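Local coordinates for La protein (Trypanosoma brucei, PDB 1S29) that probably binds RNA through its N-terminal La motif, a winged-helix domain, the part of the longer protein present here, at residues P5-S8 against E9-Q12; Q28-I31 against F32-G35; V77-D81 against G82-R86. All coordinates share one frame; numbering follows the deposited sequence.

Interaction 1. Residues P5-S8 against E9-Q12; sequences PLSS and ENKQ
Ser7 holds its hydroxyl between its own backbone N and carbonyl carbon (chi1 64°), which turns OG toward Asn10 N, while Asn10 has CG beside its backbone N (chi1 -79°), a setting that carries its amide back to the water bound to Ser7 N. Ser7 is the N-cap. Its OG accepts from Asn10 N at 3.1 Å, a fairly straight bond (159° at the hydrogen) that satisfies an amide in the first turn, where no earlier helical carbonyl is available. The Ser7 carbonyl opens the regular helical pattern by accepting from Lys11 N, with Lys11 N to Ser7 O at 2.8 Å, and Ser8 O follows by accepting from Gln12 N. Gln12 stays extended beyond CG and lies alongside the Ser8 carbonyl, where NE2 adds a weak bond to Ser8 O at 3.4 Å.

One water joins three groups of the cap: it donates to Pro5 O and accepts from Ser7 N and Asn10 ND2. The Asn10 amide thereby reaches the backbone N of the cap residue through water rather than directly. Leu6, just before the cap, packs on the first turn. Its CD1 rests on Asn10 CB at 3.5 Å, and its CD2 lies 4.0 Å from Lys11 CG, so Leu6 spans the aliphatic parts of Asn10 and Lys11. Further along the lysine, CE passes close to the Leu6 carbonyl, with CE to Leu6 O at 3.3 Å.

This surface cap marks where the N-terminal tail enters helix 8-21, which runs on toward the short helix 24-27.

Interaction 2. Residues Q28-I31 against F32-G35; sequences QRDI and FLKG
Asp30 and Lys34 carry this turn at the start of helix 31-37, and Ile31 takes part through its backbone, Ile31 O accepting from Gly35 N. Asp30 is the N-cap: with CG anti to the backbone N (chi1 -153°), its carboxylate folds over the first turn and OD1 accepts from Leu33 N at 3.1 Å. The bond is nearly straight at the hydrogen, yet the donor comes from above the carboxylate plane, and the flat group leans on the leucine, Asp30 CG to Leu33 CB being 3.4 Å. A water donates to the same OD1 and accepts from Phe32 N.

Lys34 N donates to Asp30 O at 2.9 Å. The lysine side chain passes over that carbonyl, then bends at chi3 (-68°), which lets NZ reach the backbone carbonyl O of Gln28 at 3.2 Å from above its plane. Beyond the turn, Phe32 and Leu33 touch Phe53 of the loop between helices 47-50 and 54-57, and the exposed Phe32 is probably part of the RNA-binding aromatic patch.

A carboxylate at the amide end of a helix would probably be stabilised as an anion, while the ammonium, bound to the backbone carbonyl O of Gln28, links the helix to the preceding loop.

Interaction 3. Residues V77-D81 against G82-R86; sequences VLSED and GLMVR
Val77 and Arg86 face each other as an antiparallel hydrogen-bonded pair, joined by two backbone bonds: Val77 N to Arg86 O and Arg86 N to Val77 O, both 2.9 Å. Their side chains run alongside each other on one face of the sheet. The arginine runs extended from CG to NE, and the turn at chi4 (73°) sets one face of its guanidinium against the valine, Val77 CB lying 3.8 Å above the centre of the plane. On the other face, the non-hydrogen-bonded pair Leu78 and Val85 meets through Leu78 CD2 and Val85 CB, 4.1 Å apart.

Toward the turn, Ser79 N donates to O of Met84, which is present as selenomethionine. The return bond is made by a side chain: Ser79 OG accepts from Met84 N at 3.0 Å, while the Ser79 carbonyl accepts from Gly82 N and closes a type I turn from Ser79 to Gly82. Strands 76-78 and 84-87 thus form the beta hairpin of the winged-helix fold, and the loop at its tip probably corresponds to a wing.

What fixes the serine is Asp81. Ser79 OG donates to Asp81 OD1 at 2.6 Å, nearly along the C-O axis, and Leu83 N gives the same oxygen a second bond at 2.9 Å from the opposite face of the carboxylate. Gly82, with positive phi (64°), a conformation glycine adopts readily, leads from the turn to Leu83.

Farther out, Leu78 touches Val67 and Ile70 of helix 63-70, while Val85 packs on Ile70 and on Leu47 and Leu50 of helix 47-50. Phe44 is touched by Ser79, Met84 and Arg86, and backbone hydrogen bonds join Val85 to Val45 and Leu83 to Leu47.

In the fold
The three contacts follow one another along a single winged-helix La motif and touch nowhere. Interactions 1 and 2 both use a side chain to cap a helix, a neutral hydroxyl at one and a carboxylate at the other. They lie on opposite sides of the chain's centre, with their own centres 28 Å apart. The hairpin of interaction 3 lies nearer the middle of the domain, its centre 20 Å from that of interaction 1 and 19 Å from that of interaction 2. Its nearest atoms come within about 8 Å of interaction 2. This motif binds RNA through a conserved aromatic patch, of which the exposed Phe32 of interaction 2 is probably a part.

Interaction 1. Residues P5-S8 against E9-Q12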
loop_
_atom_site.group_PDB
_atom_site.type_symbol
_atom_site.label_atom_id
_atom_site.label_comp_id
_atom_site.label_asym_id
_atom_site.label_seq_id
_atom_site.Cartn_x
_atom_site.Cartn_y
_atom_site.Cartn_z
ATOM N N PRO A 5 11.254 -14.865 -7.063
ATOM C CA PRO A 5 10.837 -13.470 -7.211
ATOM C C PRO A 5 9.334 -13.262 -7.346
ATOM O O PRO A 5 8.580 -14.202 -7.589
ATOM C CB PRO A 5 11.586 -13.028 -8.464
ATOM C CG PRO A 5 11.575 -14.266 -9.297
ATOM C CD PRO A 5 11.909 -15.354 -8.292
ATOM N N LEU A 6 8.913 -12.013 -7.177
ATOM C CA LEU A 6 7.518 -11.650 -7.325
ATOM C C LEU A 6 7.434 -11.203 -8.778
ATOM O O LEU A 6 8.023 -10.187 -9.163
ATOM C CB LEU A 6 7.163 -10.495 -6.393
ATOM C CG LEU A 6 5.671 -10.228 -6.208
ATOM C CD1 LEU A 6 5.021 -11.448 -5.569
ATOM C CD2 LEU A 6 5.466 -9.007 -5.321
ATOM N N SER A 7 6.727 -11.990 -9.578
ATOM C CA SER A 7 6.565 -11.742 -11.007
ATOM C C SER A 7 5.808 -10.462 -11.325
ATOM O O SER A 7 5.201 -9.850 -10.449
ATOM C CB SER A 7 5.818 -12.907 -11.641
ATOM O OG SER A 7 4.507 -12.974 -11.093
ATOM N N SER A 8 5.833 -10.064 -12.594
ATOM C CA SER A 8 5.131 -8.856 -12.995
ATOM C C SER A 8 3.637 -9.028 -12.731
ATOM O O SER A 8 2.977 -8.103 -12.261
ATOM C CB SER A 8 5.378 -8.545 -14.476
ATOM O OG SER A 8 4.805 -9.527 -15.321
ATOM N N GLU A 9 3.101 -10.210 -13.013
ATOM C CA GLU A 9 1.683 -10.428 -12.771
ATOM C C GLU A 9 1.349 -10.395 -11.286
ATOM O O GLU A 9 0.319 -9.841 -10.899
ATOM C CB GLU A 9 1.217 -11.751 -13.390
ATOM C CG GLU A 9 0.837 -11.606 -14.851
ATOM C CD GLU A 9 0.255 -12.873 -15.441
ATOM O OE1 GLU A 9 -0.177 -12.831 -16.614
ATOM O OE2 GLU A 9 0.232 -13.906 -14.732
ATOM N N ASN A 10 2.206 -10.985 -10.456
ATOM C CA ASN A 10 1.954 -10.969 -9.019
ATOM C C ASN A 10 2.166 -9.575 -8.441
ATOM O O ASN A 10 1.565 -9.228 -7.424
ATOM C CB ASN A 10 2.834 -11.985 -8.286
ATOM C CG ASN A 10 2.300 -13.401 -8.397
ATOM O OD1 ASN A 10 1.087 -13.617 -8.484
ATOM N ND2 ASN A 10 3.202 -14.378 -8.377
ATOM N N LYS A 11 3.023 -8.779 -9.076
ATOM C CA LYS A 11 3.238 -7.409 -8.610
ATOM C C LYS A 11 1.968 -6.616 -8.893
ATOM O O LYS A 11 1.532 -5.798 -8.078
ATOM C CB LYS A 11 4.402 -6.745 -9.352
ATOM C CG LYS A 11 5.783 -7.120 -8.855
ATOM C CD LYS A 11 6.850 -6.482 -9.735
ATOM C CE LYS A 11 8.238 -6.879 -9.286
ATOM N NZ LYS A 11 9.264 -6.463 -10.275
ATOM N N GLN A 12 1.378 -6.856 -10.060
ATOM C CA GLN A 12 0.160 -6.153 -10.443
ATOM C C GLN A 12 -0.988 -6.566 -9.535
ATOM O O GLN A 12 -1.855 -5.756 -9.207
ATOM C CB GLN A 12 -0.186 -6.444 -11.903
ATOM C CG GLN A 12 0.827 -5.885 -12.885
ATOM C CD GLN A 12 0.469 -6.184 -14.324
ATOM O OE1 GLN A 12 -0.611 -5.825 -14.792
ATOM N NE2 GLN A 12 1.378 -6.844 -15.038
HETATM O O HOH W 1 5.967 -14.526 -8.329
#

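Interaction 2. Residues Q28-I31 against F32-G35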
loop_
_atom_site.group_PDB
_atom_site.type_symbol
_atom_site.label_atom_id
_atom_site.label_comp_id
_atom_site.label_asym_id
_atom_site.label_seq_id
_atom_site.Cartn_x
_atom_site.Cartn_y
_atom_site.Cartn_z
ATOM N N GLN A 28 -12.955 4.827 3.756
ATOM C CA GLN A 28 -13.937 5.524 4.568
ATOM C C GLN A 28 -14.562 4.647 5.658
ATOM O O GLN A 28 -15.241 5.144 6.554
ATOM C CB GLN A 28 -15.000 6.151 3.660
ATOM C CG GLN A 28 -14.412 7.285 2.805
ATOM C CD GLN A 28 -15.401 7.897 1.835
ATOM O OE1 GLN A 28 -15.726 7.306 0.801
ATOM N NE2 GLN A 28 -15.883 9.092 2.161
ATOM N N ARG A 29 -14.302 3.347 5.612
ATOM C CA ARG A 29 -14.849 2.445 6.627
ATOM C C ARG A 29 -13.765 1.934 7.547
ATOM O O ARG A 29 -14.049 1.276 8.546
ATOM C CB ARG A 29 -15.485 1.222 5.979
ATOM C CG ARG A 29 -16.398 1.536 4.845
ATOM C CD ARG A 29 -17.016 0.279 4.301
ATOM N NE ARG A 29 -17.915 0.613 3.207
ATOM C CZ ARG A 29 -18.832 -0.206 2.711
ATOM N NH1 ARG A 29 -18.979 -1.426 3.213
ATOM N NH2 ARG A 29 -19.605 0.204 1.713
ATOM N N ASP A 30 -12.522 2.230 7.194
ATOM C CA ASP A 30 -11.356 1.747 7.925
ATOM C C ASP A 30 -10.839 2.744 8.959
ATOM O O ASP A 30 -9.999 3.593 8.652
ATOM C CB ASP A 30 -10.257 1.438 6.911
ATOM C CG ASP A 30 -9.294 0.381 7.387
ATOM O OD1 ASP A 30 -9.070 0.271 8.613
ATOM O OD2 ASP A 30 -8.750 -0.340 6.521
ATOM N N ILE A 31 -11.334 2.624 10.185
ATOM C CA ILE A 31 -10.947 3.510 11.272
ATOM C C ILE A 31 -9.452 3.409 11.559
ATOM O O ILE A 31 -8.789 4.414 11.833
ATOM C CB ILE A 31 -11.711 3.180 12.568
ATOM C CG1 ILE A 31 -13.218 3.331 12.351
ATOM C CG2 ILE A 31 -11.236 4.070 13.708
ATOM C CD1 ILE A 31 -14.055 2.800 13.493
ATOM N N PHE A 32 -8.921 2.195 11.508
ATOM C CA PHE A 32 -7.506 2.024 11.772
ATOM C C PHE A 32 -6.675 2.701 10.697
ATOM O O PHE A 32 -5.762 3.465 11.009
ATOM C CB PHE A 32 -7.140 0.543 11.834
ATOM C CG PHE A 32 -5.691 0.292 12.127
ATOM C CD1 PHE A 32 -5.213 0.328 13.432
ATOM C CD2 PHE A 32 -4.803 0.034 11.090
ATOM C CE1 PHE A 32 -3.866 0.111 13.703
ATOM C CE2 PHE A 32 -3.448 -0.184 11.344
ATOM C CZ PHE A 32 -2.980 -0.147 12.653
ATOM N N LEU A 33 -6.981 2.423 9.434
ATOM C CA LEU A 33 -6.208 3.020 8.352
ATOM C C LEU A 33 -6.341 4.543 8.351
ATOM O O LEU A 33 -5.346 5.254 8.167
ATOM C CB LEU A 33 -6.637 2.439 7.005
ATOM C CG LEU A 33 -5.789 2.871 5.804
ATOM C CD1 LEU A 33 -4.323 2.517 6.056
ATOM C CD2 LEU A 33 -6.300 2.187 4.538
ATOM N N LYS A 34 -7.552 5.055 8.552
ATOM C CA LYS A 34 -7.722 6.506 8.589
ATOM C C LYS A 34 -6.913 7.092 9.738
ATOM O O LYS A 34 -6.428 8.225 9.652
ATOM C CB LYS A 34 -9.193 6.881 8.757
ATOM C CG LYS A 34 -9.971 6.822 7.463
ATOM C CD LYS A 34 -11.385 7.348 7.630
ATOM C CE LYS A 34 -12.233 6.434 8.502
ATOM N NZ LYS A 34 -13.628 6.971 8.617
ATOM N N GLY A 35 -6.769 6.321 10.811
ATOM C CA GLY A 35 -6.002 6.791 11.949
ATOM C C GLY A 35 -4.540 6.966 11.584
ATOM O O GLY A 35 -3.894 7.930 12.001
HETATM O O HOH W 2 -10.489 -0.623 11.024
#

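Interaction 3. Residues V77-D81 against G82-R86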
loop_
_atom_site.group_PDB
_atom_site.type_symbol
_atom_site.label_atom_id
_atom_site.label_comp_id
_atom_site.label_asym_id
_atom_site.label_seq_id
_atom_site.Cartn_x
_atom_site.Cartn_y
_atom_site.Cartn_z
ATOM N N VAL A 77 0.902 7.152 -4.264
ATOM C CA VAL A 77 2.161 7.881 -4.414
ATOM C C VAL A 77 3.104 7.448 -3.295
ATOM O O VAL A 77 2.727 7.479 -2.118
ATOM C CB VAL A 77 1.960 9.411 -4.295
ATOM C CG1 VAL A 77 3.298 10.121 -4.460
ATOM C CG2 VAL A 77 0.976 9.897 -5.332
ATOM N N LEU A 78 4.319 7.043 -3.671
ATOM C CA LEU A 78 5.331 6.614 -2.712
ATOM C C LEU A 78 6.103 7.824 -2.187
ATOM O O LEU A 78 6.296 8.807 -2.903
ATOM C CB LEU A 78 6.309 5.635 -3.376
ATOM C CG LEU A 78 5.776 4.218 -3.615
ATOM C CD1 LEU A 78 6.684 3.460 -4.586
ATOM C CD2 LEU A 78 5.679 3.493 -2.277
ATOM N N SER A 79 6.533 7.747 -0.933
ATOM C CA SER A 79 7.292 8.833 -0.332
ATOM C C SER A 79 8.666 8.859 -0.990
ATOM O O SER A 79 9.100 7.864 -1.565
ATOM C CB SER A 79 7.422 8.630 1.185
ATOM O OG SER A 79 8.072 7.416 1.509
ATOM N N GLU A 80 9.333 10.006 -0.923
ATOM C CA GLU A 80 10.657 10.156 -1.521
ATOM C C GLU A 80 11.604 9.039 -1.088
ATOM O O GLU A 80 12.399 8.565 -1.894
ATOM C CB GLU A 80 11.246 11.522 -1.148
ATOM C CG GLU A 80 12.643 11.825 -1.709
ATOM C CD GLU A 80 12.662 12.083 -3.209
ATOM O OE1 GLU A 80 11.586 12.329 -3.802
ATOM O OE2 GLU A 80 13.768 12.057 -3.797
ATOM N N ASP A 81 11.511 8.608 0.172
ATOM C CA ASP A 81 12.387 7.552 0.678
ATOM C C ASP A 81 11.873 6.130 0.456
ATOM O O ASP A 81 12.514 5.162 0.861
ATOM C CB ASP A 81 12.683 7.759 2.172
ATOM C CG ASP A 81 11.452 7.595 3.051
ATOM O OD1 ASP A 81 10.406 7.130 2.554
ATOM O OD2 ASP A 81 11.541 7.921 4.254
ATOM N N GLY A 82 10.712 6.009 -0.178
ATOM C CA GLY A 82 10.148 4.699 -0.450
ATOM C C GLY A 82 9.770 3.856 0.756
ATOM O O GLY A 82 9.736 2.629 0.667
ATOM N N LEU A 83 9.482 4.494 1.885
ATOM C CA LEU A 83 9.098 3.749 3.073
ATOM C C LEU A 83 7.618 3.948 3.381
ATOM O O LEU A 83 7.068 3.271 4.246
ATOM C CB LEU A 83 9.940 4.185 4.278
ATOM C CG LEU A 83 11.451 3.999 4.148
ATOM C CD1 LEU A 83 12.093 4.311 5.482
ATOM C CD2 LEU A 83 11.783 2.577 3.728
HETATM N N MSE A 84 6.981 4.871 2.666
HETATM C CA MSE A 84 5.562 5.149 2.897
HETATM C C MSE A 84 4.785 5.336 1.598
HETATM O O MSE A 84 5.359 5.515 0.527
HETATM C CB MSE A 84 5.403 6.408 3.759
HETATM C CG MSE A 84 6.284 6.439 4.997
HETATM SE SE MSE A 84 5.946 7.976 6.144
HETATM C CE MSE A 84 4.496 7.210 7.186
ATOM N N VAL A 85 3.461 5.297 1.697
ATOM C CA VAL A 85 2.619 5.492 0.528
ATOM C C VAL A 85 1.371 6.261 0.946
ATOM O O VAL A 85 0.916 6.146 2.081
ATOM C CB VAL A 85 2.207 4.136 -0.106
ATOM C CG1 VAL A 85 1.352 3.333 0.869
ATOM C CG2 VAL A 85 1.462 4.382 -1.420
ATOM N N ARG A 86 0.839 7.060 0.027
ATOM C CA ARG A 86 -0.359 7.847 0.293
ATOM C C ARG A 86 -1.297 7.797 -0.905
ATOM O O ARG A 86 -0.897 7.403 -2.004
ATOM C CB ARG A 86 0.008 9.307 0.570
ATOM C CG ARG A 86 0.624 10.039 -0.624
ATOM C CD ARG A 86 0.901 11.484 -0.261
ATOM N NE ARG A 86 1.603 12.211 -1.320
ATOM C CZ ARG A 86 1.050 12.605 -2.463
ATOM N NH1 ARG A 86 -0.223 12.347 -2.722
ATOM N NH2 ARG A 86 1.773 13.278 -3.351
#